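Local coordinates for protein insecticyanin-A (Manduca sexta, PDB 1Z24) that binds the blue bile pigment biliverdin IX gamma and, together with lipoprotein-bound carotenes, gives hornworms their green camouflage coloration, at residues V12-F23 with W104-A114. Sequence-based numbering, arbitrary orientation.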
ATOM      1  N   VAL A  12       7.292   1.982  -0.851  1.00 27.99           N
ATOM      2  CA  VAL A  12       7.856   1.723  -2.166  1.00 30.71           C
ATOM      3  C   VAL A  12       9.364   1.969  -2.121  1.00 23.38           C
ATOM      4  O   VAL A  12       9.857   2.829  -1.412  1.00 26.62           O
ATOM      5  CB  VAL A  12       7.188   2.606  -3.189  1.00 43.33           C
ATOM      6  CG1 VAL A  12       7.209   3.951  -2.622  1.00 35.18           C
ATOM      7  CG2 VAL A  12       8.190   2.741  -4.291  1.00 48.79           C
ATOM      8  N   LYS A  13      10.122   1.199  -2.844  1.00 28.43           N
ATOM      9  CA  LYS A  13      11.573   1.348  -2.874  1.00 24.62           C
ATOM     10  C   LYS A  13      11.989   1.457  -4.318  1.00 30.61           C
ATOM     11  O   LYS A  13      11.665   0.587  -5.093  1.00 29.26           O
ATOM     12  CB  LYS A  13      12.218   0.100  -2.281  1.00 23.66           C
ATOM     13  CG  LYS A  13      13.724   0.121  -2.373  1.00 31.16           C
ATOM     14  CD  LYS A  13      14.446  -1.214  -2.104  1.00 25.08           C
ATOM     15  CE  LYS A  13      14.480  -2.084  -3.362  1.00 32.54           C
ATOM     16  NZ  LYS A  13      15.113  -1.489  -4.574  1.00 28.59           N
ATOM     17  N   PRO A  14      12.666   2.527  -4.685  1.00 29.79           N
ATOM     18  CA  PRO A  14      13.096   2.761  -6.034  1.00 21.56           C
ATOM     19  C   PRO A  14      14.253   1.871  -6.432  1.00 34.13           C
ATOM     20  O   PRO A  14      14.740   1.095  -5.637  1.00 24.96           O
ATOM     21  CB  PRO A  14      13.498   4.212  -6.082  1.00 29.52           C
ATOM     22  CG  PRO A  14      13.718   4.655  -4.643  1.00 23.46           C
ATOM     23  CD  PRO A  14      13.162   3.547  -3.791  1.00 21.58           C
ATOM     24  N   VAL A  15      14.667   1.988  -7.678  1.00 20.82           N
ATOM     25  CA  VAL A  15      15.743   1.191  -8.197  1.00 26.09           C
ATOM     26  C   VAL A  15      17.065   1.311  -7.428  1.00 25.16           C
ATOM     27  O   VAL A  15      17.454   2.381  -6.959  1.00 28.32           O
ATOM     28  CB  VAL A  15      15.900   1.506  -9.697  1.00 41.36           C
ATOM     29  CG1 VAL A  15      16.424   2.920  -9.856  1.00 21.55           C
ATOM     30  CG2 VAL A  15      16.914   0.550 -10.352  1.00 29.18           C
ATOM     31  N   ASN A  16      17.759   0.188  -7.317  1.00 21.51           N
ATOM     32  CA  ASN A  16      19.044   0.144  -6.643  1.00 22.89           C
ATOM     33  C   ASN A  16      20.250   0.404  -7.578  1.00 32.22           C
ATOM     34  O   ASN A  16      20.233   0.159  -8.805  1.00 29.08           O
ATOM     35  CB  ASN A  16      19.268  -1.274  -6.068  1.00 17.88           C
ATOM     36  CG  ASN A  16      18.496  -1.440  -4.816  1.00 31.34           C
ATOM     37  OD1 ASN A  16      17.717  -2.346  -4.642  1.00 27.10           O
ATOM     38  ND2 ASN A  16      18.722  -0.550  -3.914  1.00 19.92           N
ATOM     39  N   ASP A  17      21.340   0.872  -6.992  1.00 27.93           N
ATOM     40  CA  ASP A  17      22.526   1.093  -7.797  1.00 15.53           C
ATOM     41  C   ASP A  17      22.310   2.045  -8.917  1.00 34.62           C
ATOM     42  O   ASP A  17      22.804   1.844 -10.007  1.00 25.03           O
ATOM     43  CB  ASP A  17      22.980  -0.230  -8.393  1.00 28.63           C
ATOM     44  CG  ASP A  17      24.274  -0.630  -7.715  1.00 42.49           C
ATOM     45  OD1 ASP A  17      24.511  -1.770  -7.320  1.00 51.30           O
ATOM     46  OD2 ASP A  17      25.107   0.395  -7.571  1.00 51.04           O
ATOM     47  N   PHE A  18      21.571   3.088  -8.626  1.00 29.69           N
ATOM     48  CA  PHE A  18      21.305   4.050  -9.640  1.00 25.20           C
ATOM     49  C   PHE A  18      22.561   4.706 -10.196  1.00 33.38           C
ATOM     50  O   PHE A  18      23.419   5.134  -9.433  1.00 33.11           O
ATOM     51  CB  PHE A  18      20.477   5.130  -8.998  1.00 23.51           C
ATOM     52  CG  PHE A  18      19.936   6.110 -10.043  1.00 22.88           C
ATOM     53  CD1 PHE A  18      20.137   7.492  -9.996  1.00 34.02           C
ATOM     54  CD2 PHE A  18      19.176   5.629 -11.100  1.00 28.91           C
ATOM     55  CE1 PHE A  18      19.611   8.391 -10.938  1.00 27.69           C
ATOM     56  CE2 PHE A  18      18.656   6.496 -12.064  1.00 32.10           C
ATOM     57  CZ  PHE A  18      18.842   7.883 -11.982  1.00 23.99           C
ATOM     58  N   ASP A  19      22.623   4.800 -11.539  1.00 31.96           N
ATOM     59  CA  ASP A  19      23.717   5.410 -12.280  1.00 27.35           C
ATOM     60  C   ASP A  19      23.264   6.660 -13.062  1.00 37.13           C
ATOM     61  O   ASP A  19      22.723   6.610 -14.187  1.00 30.58           O
ATOM     62  CB  ASP A  19      24.375   4.415 -13.288  1.00 37.81           C
ATOM     63  CG  ASP A  19      25.707   4.882 -13.924  1.00 70.22           C
ATOM     64  OD1 ASP A  19      26.589   4.105 -14.256  1.00 72.09           O
ATOM     65  OD2 ASP A  19      25.831   6.195 -14.105  1.00 41.13           O
ATOM     66  N   LEU A  20      23.514   7.798 -12.469  1.00 27.39           N
ATOM     67  CA  LEU A  20      23.120   9.026 -13.135  1.00 30.01           C
ATOM     68  C   LEU A  20      23.754   9.294 -14.484  1.00 38.63           C
ATOM     69  O   LEU A  20      23.120   9.837 -15.392  1.00 30.88           O
ATOM     70  CB  LEU A  20      23.239  10.238 -12.213  1.00 32.07           C
ATOM     71  CG  LEU A  20      22.728  11.564 -12.785  1.00 29.32           C
ATOM     72  CD1 LEU A  20      21.259  11.530 -13.181  1.00 31.78           C
ATOM     73  CD2 LEU A  20      23.064  12.728 -11.843  1.00 27.02           C
ATOM     74  N   SER A  21      25.010   8.940 -14.644  1.00 28.50           N
ATOM     75  CA  SER A  21      25.567   9.241 -15.922  1.00 28.05           C
ATOM     76  C   SER A  21      24.991   8.365 -16.976  1.00 30.86           C
ATOM     77  O   SER A  21      24.889   8.751 -18.134  1.00 36.23           O
ATOM     78  CB  SER A  21      27.074   9.208 -15.974  1.00 40.81           C
ATOM     79  OG  SER A  21      27.480   7.901 -16.282  1.00 68.60           O
ATOM     80  N   ALA A  22      24.626   7.163 -16.575  1.00 29.84           N
ATOM     81  CA  ALA A  22      24.068   6.266 -17.547  1.00 30.67           C
ATOM     82  C   ALA A  22      22.642   6.714 -17.833  1.00 31.00           C
ATOM     83  O   ALA A  22      22.083   6.540 -18.911  1.00 28.59           O
ATOM     84  CB  ALA A  22      24.079   4.880 -16.910  1.00 35.91           C
ATOM     85  N   PHE A  23      22.032   7.330 -16.848  1.00 29.99           N
ATOM     86  CA  PHE A  23      20.672   7.758 -17.039  1.00 23.77           C
ATOM     87  C   PHE A  23      20.490   8.985 -17.885  1.00 31.26           C
ATOM     88  O   PHE A  23      19.438   9.204 -18.460  1.00 27.25           O
ATOM     89  CB  PHE A  23      20.105   7.950 -15.641  1.00 29.47           C
ATOM     90  CG  PHE A  23      18.611   8.114 -15.564  1.00 32.55           C
ATOM     91  CD1 PHE A  23      17.784   7.003 -15.744  1.00 29.29           C
ATOM     92  CD2 PHE A  23      18.037   9.356 -15.273  1.00 26.66           C
ATOM     93  CE1 PHE A  23      16.390   7.115 -15.662  1.00 28.59           C
ATOM     94  CE2 PHE A  23      16.645   9.494 -15.203  1.00 26.71           C
ATOM     95  CZ  PHE A  23      15.826   8.368 -15.381  1.00 34.13           C
ATOM     96  N   TRP A 104      10.724   9.292  -8.524  1.00 21.50           N
ATOM     97  CA  TRP A 104      11.338   8.101  -8.031  1.00 17.59           C
ATOM     98  C   TRP A 104      11.452   7.157  -9.234  1.00 32.18           C
ATOM     99  O   TRP A 104      10.493   6.958  -9.962  1.00 27.66           O
ATOM    100  CB  TRP A 104      10.408   7.340  -7.018  1.00 17.06           C
ATOM    101  CG  TRP A 104      10.242   8.101  -5.745  1.00 26.83           C
ATOM    102  CD1 TRP A 104      10.062   9.453  -5.660  1.00 20.85           C
ATOM    103  CD2 TRP A 104      10.205   7.598  -4.411  1.00 21.55           C
ATOM    104  NE1 TRP A 104       9.938   9.832  -4.348  1.00 25.75           N
ATOM    105  CE2 TRP A 104       9.988   8.689  -3.551  1.00 33.13           C
ATOM    106  CE3 TRP A 104      10.257   6.329  -3.865  1.00 20.29           C
ATOM    107  CZ2 TRP A 104       9.852   8.528  -2.151  1.00 22.25           C
ATOM    108  CZ3 TRP A 104      10.166   6.149  -2.502  1.00 23.20           C
ATOM    109  CH2 TRP A 104       9.934   7.240  -1.657  1.00 27.29           C
ATOM    110  N   VAL A 105      12.613   6.562  -9.446  1.00 25.11           N
ATOM    111  CA  VAL A 105      12.809   5.636 -10.553  1.00 29.01           C
ATOM    112  C   VAL A 105      12.602   4.231 -10.039  1.00 24.26           C
ATOM    113  O   VAL A 105      13.422   3.693  -9.277  1.00 29.25           O
ATOM    114  CB  VAL A 105      14.239   5.742 -11.168  1.00 19.89           C
ATOM    115  CG1 VAL A 105      14.378   4.881 -12.477  1.00 19.82           C
ATOM    116  CG2 VAL A 105      14.377   7.211 -11.566  1.00 28.17           C
ATOM    117  N   LEU A 106      11.483   3.640 -10.446  1.00 15.81           N
ATOM    118  CA  LEU A 106      11.186   2.282 -10.013  1.00 24.65           C
ATOM    119  C   LEU A 106      12.055   1.242 -10.711  1.00 40.37           C
ATOM    120  O   LEU A 106      12.461   0.235 -10.138  1.00 25.32           O
ATOM    121  CB  LEU A 106       9.735   1.933 -10.384  1.00 26.84           C
ATOM    122  CG  LEU A 106       8.694   2.814  -9.732  1.00 42.87           C
ATOM    123  CD1 LEU A 106       7.307   2.167  -9.778  1.00 23.74           C
ATOM    124  CD2 LEU A 106       9.157   3.135  -8.324  1.00 28.89           C
ATOM    125  N   ALA A 107      12.322   1.475 -11.977  1.00 24.36           N
ATOM    126  CA  ALA A 107      13.141   0.558 -12.776  1.00 18.91           C
ATOM    127  C   ALA A 107      13.587   1.164 -14.114  1.00 24.37           C
ATOM    128  O   ALA A 107      12.914   1.994 -14.712  1.00 26.47           O
ATOM    129  CB  ALA A 107      12.226  -0.562 -13.241  1.00 23.29           C
ATOM    130  N   THR A 108      14.745   0.725 -14.578  1.00 28.19           N
ATOM    131  CA  THR A 108      15.276   1.185 -15.827  1.00 22.27           C
ATOM    132  C   THR A 108      16.464   0.344 -16.274  1.00 31.82           C
ATOM    133  O   THR A 108      17.229  -0.219 -15.468  1.00 29.96           O
ATOM    134  CB  THR A 108      15.843   2.588 -15.615  1.00 26.82           C
ATOM    135  OG1 THR A 108      16.236   3.084 -16.887  1.00 26.97           O
ATOM    136  CG2 THR A 108      17.089   2.611 -14.685  1.00 21.11           C
ATOM    137  N   ASP A 109      16.631   0.288 -17.583  1.00 24.08           N
ATOM    138  CA  ASP A 109      17.778  -0.423 -18.161  1.00 35.27           C
ATOM    139  C   ASP A 109      18.777   0.603 -18.703  1.00 35.38           C
ATOM    140  O   ASP A 109      19.719   0.270 -19.378  1.00 31.41           O
ATOM    141  CB  ASP A 109      17.559  -1.392 -19.275  1.00 27.09           C
ATOM    142  CG  ASP A 109      16.951  -0.732 -20.453  1.00 29.10           C
ATOM    143  OD1 ASP A 109      16.622   0.452 -20.522  1.00 33.45           O
ATOM    144  OD2 ASP A 109      16.832  -1.587 -21.379  1.00 33.29           O
ATOM    145  N   TYR A 110      18.531   1.883 -18.399  1.00 25.05           N
ATOM    146  CA  TYR A 110      19.346   3.034 -18.785  1.00 26.60           C
ATOM    147  C   TYR A 110      19.434   3.365 -20.282  1.00 33.82           C
ATOM    148  O   TYR A 110      19.388   4.534 -20.655  1.00 35.16           O
ATOM    149  CB  TYR A 110      20.749   2.981 -18.198  1.00 23.53           C
ATOM    150  CG  TYR A 110      20.775   2.852 -16.705  1.00 38.11           C
ATOM    151  CD1 TYR A 110      20.610   4.026 -15.971  1.00 28.40           C
ATOM    152  CD2 TYR A 110      20.957   1.631 -16.035  1.00 36.38           C
ATOM    153  CE1 TYR A 110      20.649   4.012 -14.576  1.00 31.90           C
ATOM    154  CE2 TYR A 110      20.971   1.596 -14.637  1.00 36.42           C
ATOM    155  CZ  TYR A 110      20.815   2.791 -13.921  1.00 34.91           C
ATOM    156  OH  TYR A 110      20.803   2.764 -12.559  1.00 25.68           O
ATOM    157  N   LYS A 111      19.564   2.356 -21.143  1.00 40.21           N
ATOM    158  CA  LYS A 111      19.658   2.605 -22.579  1.00 30.87           C
ATOM    159  C   LYS A 111      18.323   2.685 -23.263  1.00 26.66           C
ATOM    160  O   LYS A 111      18.244   3.267 -24.326  1.00 32.52           O
ATOM    161  CB  LYS A 111      20.227   1.422 -23.320  1.00 33.70           C
ATOM    162  CG  LYS A 111      21.437   0.934 -22.629  1.00 39.43           C
ATOM    163  CD  LYS A 111      22.632   1.789 -23.006  1.00 64.48           C
ATOM    164  CE  LYS A 111      23.956   1.193 -22.536  1.00100.00           C
ATOM    165  NZ  LYS A 111      24.419   1.697 -21.218  1.00100.00           N
ATOM    166  N   ASN A 112      17.265   2.091 -22.721  1.00 24.33           N
ATOM    167  CA  ASN A 112      16.017   2.188 -23.484  1.00 22.36           C
ATOM    168  C   ASN A 112      14.755   2.645 -22.764  1.00 33.88           C
ATOM    169  O   ASN A 112      13.918   3.299 -23.367  1.00 27.49           O
ATOM    170  CB  ASN A 112      15.571   0.756 -23.828  1.00 30.86           C
ATOM    171  CG  ASN A 112      16.661   0.111 -24.578  1.00 50.45           C
ATOM    172  OD1 ASN A 112      17.025   0.576 -25.631  1.00 32.11           O
ATOM    173  ND2 ASN A 112      17.250  -0.886 -23.999  1.00 31.44           N
ATOM    174  N   TYR A 113      14.573   2.252 -21.508  1.00 27.12           N
ATOM    175  CA  TYR A 113      13.355   2.645 -20.818  1.00 30.80           C
ATOM    176  C   TYR A 113      13.608   2.932 -19.353  1.00 27.68           C
ATOM    177  O   TYR A 113      14.615   2.503 -18.743  1.00 26.79           O
ATOM    178  CB  TYR A 113      12.293   1.477 -20.900  1.00 19.96           C
ATOM    179  CG  TYR A 113      12.631   0.396 -19.887  1.00 36.03           C
ATOM    180  CD1 TYR A 113      12.149   0.426 -18.568  1.00 28.43           C
ATOM    181  CD2 TYR A 113      13.478  -0.655 -20.252  1.00 24.93           C
ATOM    182  CE1 TYR A 113      12.546  -0.533 -17.630  1.00 33.02           C
ATOM    183  CE2 TYR A 113      13.874  -1.639 -19.343  1.00 32.38           C
ATOM    184  CZ  TYR A 113      13.404  -1.560 -18.029  1.00 35.72           C
ATOM    185  OH  TYR A 113      13.789  -2.508 -17.148  1.00 34.72           O
ATOM    186  N   ALA A 114      12.643   3.648 -18.808  1.00 26.03           N
ATOM    187  CA  ALA A 114      12.620   3.992 -17.407  1.00 26.46           C
ATOM    188  C   ALA A 114      11.179   4.056 -16.958  1.00 25.25           C
ATOM    189  O   ALA A 114      10.317   4.492 -17.716  1.00 24.56           O
ATOM    190  CB  ALA A 114      13.283   5.313 -16.992  1.00 17.93           C
TER
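At the closed end of the lipocalin barrel, the N-terminal arm and short helix of residues 12-23 meet strand 97-108 and the turn into strand 113-122. Tyr110 buries the largest area; its OH accepts a bent hydrogen bond from Asp19 N (2.9 Å, 146°). Ala22 CB lies obliquely against the ring, 3.7 Å from Tyr110 CD1, while Thr108 CG2 sits over the centre of one face. With chi1 at -56°, CG is anti to the carbonyl carbon and the ring is directed at the helix; Thr108 OG1 accepts from Tyr110 N in an ST turn. Asp19 caps the helix, its OD2 taking Ala22 N from above the carboxylate plane. A leucine in place of Tyr110 would probably leave Asp19 N without its acceptor and open a gap beside Phe18 and Asp19, where the outer ring and hydroxyl now lie.

The ring of Phe23, a helix residue, has Phe18 CZ above one face, offset toward the rim, and meets Ala114 CB edge-on, 3.8 Å from Phe23 CE1. Farther along the arm, Val15 N donates a nearly straight bond (177°) to Val105 O at 2.6 Å, and the two side chains lie side by side. Trp104 packs obliquely on Pro14, its CE3 3.9 Å from Pro14 CG, and turns its ring edge to Val12 O; Lys87 adds a cation-pi contact, and the Trp104 side chain is about 7 Å from the biliverdin. Phe23 also meets Trp27 of the Gly-X-Trp motif, and Lys137 NZ bonds Tyr110 O: this helix packed on the Thr-Asp-Tyr turn is typical of the closed end of lipocalin barrels.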